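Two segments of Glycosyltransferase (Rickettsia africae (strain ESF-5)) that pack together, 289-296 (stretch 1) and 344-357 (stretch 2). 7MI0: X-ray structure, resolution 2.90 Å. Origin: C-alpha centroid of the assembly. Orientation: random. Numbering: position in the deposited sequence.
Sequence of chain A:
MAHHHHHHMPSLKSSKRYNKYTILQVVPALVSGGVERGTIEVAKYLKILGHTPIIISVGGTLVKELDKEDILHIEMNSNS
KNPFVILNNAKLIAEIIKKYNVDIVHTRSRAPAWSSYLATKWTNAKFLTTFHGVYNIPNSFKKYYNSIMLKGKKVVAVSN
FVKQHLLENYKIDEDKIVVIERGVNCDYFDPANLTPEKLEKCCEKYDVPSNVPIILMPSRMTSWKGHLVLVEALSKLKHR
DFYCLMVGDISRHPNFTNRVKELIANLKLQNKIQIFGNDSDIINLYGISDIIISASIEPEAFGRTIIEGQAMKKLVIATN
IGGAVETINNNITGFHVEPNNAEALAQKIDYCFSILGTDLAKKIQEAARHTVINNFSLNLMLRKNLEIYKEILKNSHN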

ATOM      1  N   SER A 289     -19.350   2.801  -7.455  1.00 56.78           N
ATOM      2  CA  SER A 289     -19.605   1.761  -6.475  1.00 59.31           C
ATOM      3  C   SER A 289     -20.203   2.354  -5.206  1.00 56.19           C
ATOM      4  O   SER A 289     -20.063   3.543  -4.914  1.00 57.35           O
ATOM      5  CB  SER A 289     -18.317   1.005  -6.145  1.00 59.60           C
ATOM      6  OG  SER A 289     -17.600   0.701  -7.327  1.00 61.11           O
ATOM      7  N   ASP A 290     -20.880   1.497  -4.450  1.00 51.70           N
ATOM      8  CA  ASP A 290     -21.430   1.858  -3.153  1.00 50.50           C
ATOM      9  C   ASP A 290     -20.749   1.149  -1.993  1.00 53.45           C
ATOM     10  O   ASP A 290     -20.698   1.706  -0.895  1.00 55.70           O
ATOM     11  CB  ASP A 290     -22.934   1.549  -3.113  1.00 57.36           C
ATOM     12  CG  ASP A 290     -23.678   2.090  -4.325  1.00 62.39           C
ATOM     13  OD1 ASP A 290     -23.581   3.308  -4.597  1.00 69.01           O
ATOM     14  OD2 ASP A 290     -24.353   1.293  -5.012  1.00 65.31           O
ATOM     15  N   ILE A 291     -20.217  -0.055  -2.208  1.00 54.03           N
ATOM     16  CA  ILE A 291     -19.563  -0.839  -1.164  1.00 53.98           C
ATOM     17  C   ILE A 291     -18.234  -1.360  -1.698  1.00 53.15           C
ATOM     18  O   ILE A 291     -18.189  -1.946  -2.785  1.00 58.82           O
ATOM     19  CB  ILE A 291     -20.450  -2.008  -0.699  1.00 52.54           C
ATOM     20  CG1 ILE A 291     -21.766  -1.489  -0.124  1.00 46.27           C
ATOM     21  CG2 ILE A 291     -19.713  -2.868   0.319  1.00 49.71           C
ATOM     22  CD1 ILE A 291     -22.838  -2.549  -0.039  1.00 54.59           C
ATOM     23  N   ILE A 292     -17.159  -1.162  -0.930  1.00 52.20           N
ATOM     24  CA  ILE A 292     -15.819  -1.624  -1.288  1.00 49.51           C
ATOM     25  C   ILE A 292     -15.436  -2.777  -0.370  1.00 51.26           C
ATOM     26  O   ILE A 292     -15.739  -2.750   0.828  1.00 52.28           O
ATOM     27  CB  ILE A 292     -14.778  -0.493  -1.191  1.00 47.05           C
ATOM     28  CG1 ILE A 292     -15.283   0.764  -1.892  1.00 49.15           C
ATOM     29  CG2 ILE A 292     -13.470  -0.930  -1.818  1.00 54.39           C
ATOM     30  CD1 ILE A 292     -15.504   0.582  -3.369  1.00 52.64           C
ATOM     31  N   ILE A 293     -14.753  -3.779  -0.924  1.00 50.28           N
ATOM     32  CA  ILE A 293     -14.476  -5.022  -0.210  1.00 52.08           C
ATOM     33  C   ILE A 293     -12.976  -5.288  -0.198  1.00 56.02           C
ATOM     34  O   ILE A 293     -12.339  -5.335  -1.257  1.00 61.13           O
ATOM     35  CB  ILE A 293     -15.210  -6.224  -0.829  1.00 52.16           C
ATOM     36  CG1 ILE A 293     -16.724  -5.998  -0.832  1.00 52.52           C
ATOM     37  CG2 ILE A 293     -14.851  -7.500  -0.080  1.00 47.80           C
ATOM     38  CD1 ILE A 293     -17.356  -5.979   0.542  1.00 52.08           C
ATOM     39  N   SER A 294     -12.419  -5.468   0.998  1.00 54.51           N
ATOM     40  CA  SER A 294     -11.149  -6.152   1.195  1.00 52.70           C
ATOM     41  C   SER A 294     -11.437  -7.408   1.997  1.00 53.35           C
ATOM     42  O   SER A 294     -11.922  -7.325   3.131  1.00 49.76           O
ATOM     43  CB  SER A 294     -10.129  -5.283   1.925  1.00 51.13           C
ATOM     44  OG  SER A 294      -9.126  -6.101   2.510  1.00 59.37           O
ATOM     45  N   ALA A 295     -11.150  -8.563   1.411  1.00 58.52           N
ATOM     46  CA  ALA A 295     -11.524  -9.839   2.002  1.00 54.77           C
ATOM     47  C   ALA A 295     -10.311 -10.732   2.230  1.00 58.11           C
ATOM     48  O   ALA A 295     -10.437 -11.957   2.255  1.00 63.77           O
ATOM     49  CB  ALA A 295     -12.552 -10.550   1.126  1.00 51.78           C
ATOM     50  N   SER A 296      -9.136 -10.129   2.397  1.00 56.73           N
ATOM     51  CA  SER A 296      -7.904 -10.903   2.490  1.00 60.14           C
ATOM     52  C   SER A 296      -7.943 -11.826   3.699  1.00 62.85           C
ATOM     53  O   SER A 296      -8.338 -11.421   4.796  1.00 60.10           O
ATOM     54  CB  SER A 296      -6.698  -9.968   2.579  1.00 62.35           C
ATOM     55  OG  SER A 296      -6.717  -9.010   1.535  1.00 71.73           O
ATOM     56  N   ALA A 344     -20.363 -14.250   7.890  1.00 62.37           N
ATOM     57  CA  ALA A 344     -20.113 -12.949   8.499  1.00 59.35           C
ATOM     58  C   ALA A 344     -19.973 -11.865   7.442  1.00 60.49           C
ATOM     59  O   ALA A 344     -20.459 -10.742   7.624  1.00 66.64           O
ATOM     60  CB  ALA A 344     -18.861 -13.004   9.372  1.00 61.63           C
ATOM     61  N   LEU A 345     -19.316 -12.184   6.328  1.00 60.02           N
ATOM     62  CA  LEU A 345     -19.198 -11.225   5.236  1.00 58.36           C
ATOM     63  C   LEU A 345     -20.543 -11.005   4.554  1.00 61.47           C
ATOM     64  O   LEU A 345     -20.910  -9.864   4.241  1.00 59.12           O
ATOM     65  CB  LEU A 345     -18.147 -11.707   4.236  1.00 55.27           C
ATOM     66  CG  LEU A 345     -17.813 -10.801   3.050  1.00 55.83           C
ATOM     67  CD1 LEU A 345     -17.462  -9.407   3.528  1.00 52.30           C
ATOM     68  CD2 LEU A 345     -16.672 -11.387   2.234  1.00 50.91           C
ATOM     69  N   ALA A 346     -21.299 -12.081   4.330  1.00 58.67           N
ATOM     70  CA  ALA A 346     -22.581 -11.950   3.647  1.00 61.92           C
ATOM     71  C   ALA A 346     -23.563 -11.127   4.467  1.00 61.67           C
ATOM     72  O   ALA A 346     -24.348 -10.349   3.913  1.00 62.75           O
ATOM     73  CB  ALA A 346     -23.158 -13.333   3.344  1.00 66.18           C
ATOM     74  N   GLN A 347     -23.533 -11.280   5.791  1.00 61.38           N
ATOM     75  CA  GLN A 347     -24.419 -10.498   6.644  1.00 59.20           C
ATOM     76  C   GLN A 347     -24.031  -9.020   6.646  1.00 62.95           C
ATOM     77  O   GLN A 347     -24.908  -8.149   6.610  1.00 59.59           O
ATOM     78  CB  GLN A 347     -24.416 -11.070   8.058  1.00 58.86           C
ATOM     79  CG  GLN A 347     -25.172 -12.370   8.175  1.00 63.46           C
ATOM     80  CD  GLN A 347     -26.612 -12.243   7.701  1.00 73.50           C
ATOM     81  OE1 GLN A 347     -26.942 -12.615   6.574  1.00 74.00           O
ATOM     82  NE2 GLN A 347     -27.475 -11.712   8.561  1.00 72.85           N
ATOM     83  N   LYS A 348     -22.728  -8.715   6.679  1.00 56.72           N
ATOM     84  CA  LYS A 348     -22.305  -7.316   6.650  1.00 58.45           C
ATOM     85  C   LYS A 348     -22.672  -6.653   5.329  1.00 60.97           C
ATOM     86  O   LYS A 348     -23.102  -5.493   5.309  1.00 59.02           O
ATOM     87  CB  LYS A 348     -20.801  -7.201   6.903  1.00 59.79           C
ATOM     88  CG  LYS A 348     -20.399  -7.316   8.365  1.00 66.82           C
ATOM     89  CD  LYS A 348     -20.469  -5.982   9.094  1.00 51.42           C
ATOM     90  CE  LYS A 348     -20.179  -6.178  10.580  1.00 49.54           C
ATOM     91  NZ  LYS A 348     -19.790  -4.907  11.257  1.00 63.10           N
ATOM     92  N   ILE A 349     -22.506  -7.369   4.214  1.00 63.58           N
ATOM     93  CA  ILE A 349     -22.916  -6.827   2.922  1.00 61.76           C
ATOM     94  C   ILE A 349     -24.420  -6.599   2.907  1.00 60.12           C
ATOM     95  O   ILE A 349     -24.907  -5.587   2.388  1.00 58.96           O
ATOM     96  CB  ILE A 349     -22.469  -7.761   1.781  1.00 57.01           C
ATOM     97  CG1 ILE A 349     -20.945  -7.862   1.745  1.00 57.32           C
ATOM     98  CG2 ILE A 349     -22.984  -7.266   0.446  1.00 53.04           C
ATOM     99  CD1 ILE A 349     -20.425  -8.783   0.671  1.00 61.89           C
ATOM    100  N   ASP A 350     -25.177  -7.528   3.493  1.00 61.20           N
ATOM    101  CA  ASP A 350     -26.622  -7.354   3.586  1.00 60.64           C
ATOM    102  C   ASP A 350     -26.966  -6.135   4.433  1.00 60.48           C
ATOM    103  O   ASP A 350     -27.876  -5.372   4.090  1.00 64.04           O
ATOM    104  CB  ASP A 350     -27.258  -8.623   4.155  1.00 65.00           C
ATOM    105  CG  ASP A 350     -28.731  -8.749   3.814  1.00 67.03           C
ATOM    106  OD1 ASP A 350     -29.105  -8.454   2.660  1.00 70.16           O
ATOM    107  OD2 ASP A 350     -29.510  -9.171   4.697  1.00 68.71           O
ATOM    108  N   TYR A 351     -26.234  -5.921   5.530  1.00 59.83           N
ATOM    109  CA  TYR A 351     -26.484  -4.744   6.358  1.00 58.03           C
ATOM    110  C   TYR A 351     -26.281  -3.458   5.569  1.00 58.53           C
ATOM    111  O   TYR A 351     -27.084  -2.524   5.675  1.00 59.25           O
ATOM    112  CB  TYR A 351     -25.582  -4.744   7.591  1.00 52.98           C
ATOM    113  CG  TYR A 351     -25.634  -3.442   8.365  1.00 58.56           C
ATOM    114  CD1 TYR A 351     -26.720  -3.135   9.180  1.00 56.94           C
ATOM    115  CD2 TYR A 351     -24.603  -2.513   8.274  1.00 57.86           C
ATOM    116  CE1 TYR A 351     -26.771  -1.941   9.885  1.00 53.16           C
ATOM    117  CE2 TYR A 351     -24.650  -1.316   8.977  1.00 51.50           C
ATOM    118  CZ  TYR A 351     -25.734  -1.039   9.776  1.00 50.66           C
ATOM    119  OH  TYR A 351     -25.775   0.146  10.472  1.00 57.38           O
ATOM    120  N   CYS A 352     -25.208  -3.387   4.783  1.00 53.07           N
ATOM    121  CA  CYS A 352     -24.933  -2.164   4.038  1.00 53.89           C
ATOM    122  C   CYS A 352     -26.018  -1.889   3.005  1.00 62.38           C
ATOM    123  O   CYS A 352     -26.416  -0.733   2.802  1.00 59.11           O
ATOM    124  CB  CYS A 352     -23.562  -2.253   3.384  1.00 48.92           C
ATOM    125  SG  CYS A 352     -22.237  -2.172   4.596  1.00 55.56           S
ATOM    126  N   PHE A 353     -26.517  -2.940   2.347  1.00 61.15           N
ATOM    127  CA  PHE A 353     -27.680  -2.785   1.480  1.00 60.50           C
ATOM    128  C   PHE A 353     -28.819  -2.086   2.215  1.00 62.94           C
ATOM    129  O   PHE A 353     -29.446  -1.161   1.685  1.00 62.85           O
ATOM    130  CB  PHE A 353     -28.143  -4.150   0.966  1.00 61.88           C
ATOM    131  CG  PHE A 353     -27.223  -4.776  -0.042  1.00 59.53           C
ATOM    132  CD1 PHE A 353     -26.330  -4.002  -0.764  1.00 59.09           C
ATOM    133  CD2 PHE A 353     -27.263  -6.146  -0.274  1.00 66.18           C
ATOM    134  CE1 PHE A 353     -25.481  -4.583  -1.696  1.00 67.29           C
ATOM    135  CE2 PHE A 353     -26.421  -6.738  -1.204  1.00 70.14           C
ATOM    136  CZ  PHE A 353     -25.527  -5.955  -1.917  1.00 71.67           C
ATOM    137  N   SER A 354     -29.083  -2.501   3.456  1.00 59.77           N
ATOM    138  CA  SER A 354     -30.233  -1.976   4.179  1.00 58.21           C
ATOM    139  C   SER A 354     -30.034  -0.542   4.649  1.00 62.97           C
ATOM    140  O   SER A 354     -31.023   0.122   4.979  1.00 65.35           O
ATOM    141  CB  SER A 354     -30.560  -2.868   5.377  1.00 59.27           C
ATOM    142  OG  SER A 354     -29.501  -2.869   6.317  1.00 62.73           O
ATOM    143  N   ILE A 355     -28.798  -0.043   4.693  1.00 59.25           N
ATOM    144  CA  ILE A 355     -28.558   1.340   5.097  1.00 57.06           C
ATOM    145  C   ILE A 355     -28.098   2.227   3.953  1.00 61.34           C
ATOM    146  O   ILE A 355     -27.999   3.450   4.148  1.00 60.96           O
ATOM    147  CB  ILE A 355     -27.558   1.436   6.268  1.00 53.25           C
ATOM    148  CG1 ILE A 355     -26.155   1.023   5.825  1.00 57.17           C
ATOM    149  CG2 ILE A 355     -28.038   0.613   7.446  1.00 56.48           C
ATOM    150  CD1 ILE A 355     -25.080   1.399   6.821  1.00 49.60           C
ATOM    151  N   LEU A 356     -27.820   1.670   2.774  1.00 59.77           N
ATOM    152  CA  LEU A 356     -27.487   2.504   1.624  1.00 57.85           C
ATOM    153  C   LEU A 356     -28.632   3.461   1.313  1.00 62.59           C
ATOM    154  O   LEU A 356     -29.776   3.040   1.124  1.00 63.67           O
ATOM    155  CB  LEU A 356     -27.177   1.639   0.406  1.00 53.05           C
ATOM    156  CG  LEU A 356     -25.725   1.203   0.235  1.00 60.34           C
ATOM    157  CD1 LEU A 356     -25.573   0.333  -1.003  1.00 59.84           C
ATOM    158  CD2 LEU A 356     -24.809   2.415   0.163  1.00 56.77           C
ATOM    159  N   GLY A 357     -28.316   4.754   1.258  1.00 64.46           N
ATOM    160  CA  GLY A 357     -29.296   5.785   1.002  1.00 54.98           C
ATOM    161  C   GLY A 357     -29.805   6.489   2.239  1.00 65.77           C
ATOM    162  O   GLY A 357     -30.415   7.558   2.118  1.00 75.35           O
TER

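The packing of a helix against a β-strand usually rests on alternation: every second strand residue faces the helix, and the helix answers with residues spaced three or four apart. This contact is a compact example. At its centre lies Ile 291, whose m,t rotamer carries CD1 in among Cys 352 and Phe 353 of the helix and Leu 356 just beyond it. Ile 291 CD1 sits 3.5 Å from Cys 352 CB and 3.7 Å from Phe 353 CE1, approaching the aromatic ring obliquely, and it also lies 4.1 Å from Leu 356 CD1.

Because strand and helix run nearly antiparallel, at 165°, advancing along the strand means retreating along the helix. Ile 293 CD1 thus meets Ile 349 CD1 at 4.2 Å, and just past the strand, Ala 295 CB meets Leu 345 CD2 at 4.3 Å. Ile 349 leaves its backbone sideways, yet its end still reaches the strand. Ile 292, between Ile 291 and Ile 293, is out of reach, and Ser 294, between Ile 293 and Ala 295, points away.

At the other end, Asp 290 brings the contact to its polar edge. Asp 290 CB packs 3.6 Å from Leu 356 CD1, while its OD2 is hydrogen-bonded elsewhere in the structure. No hydrogen bond joins the two stretches; their direct contact is essentially one of apolar side-chain packing.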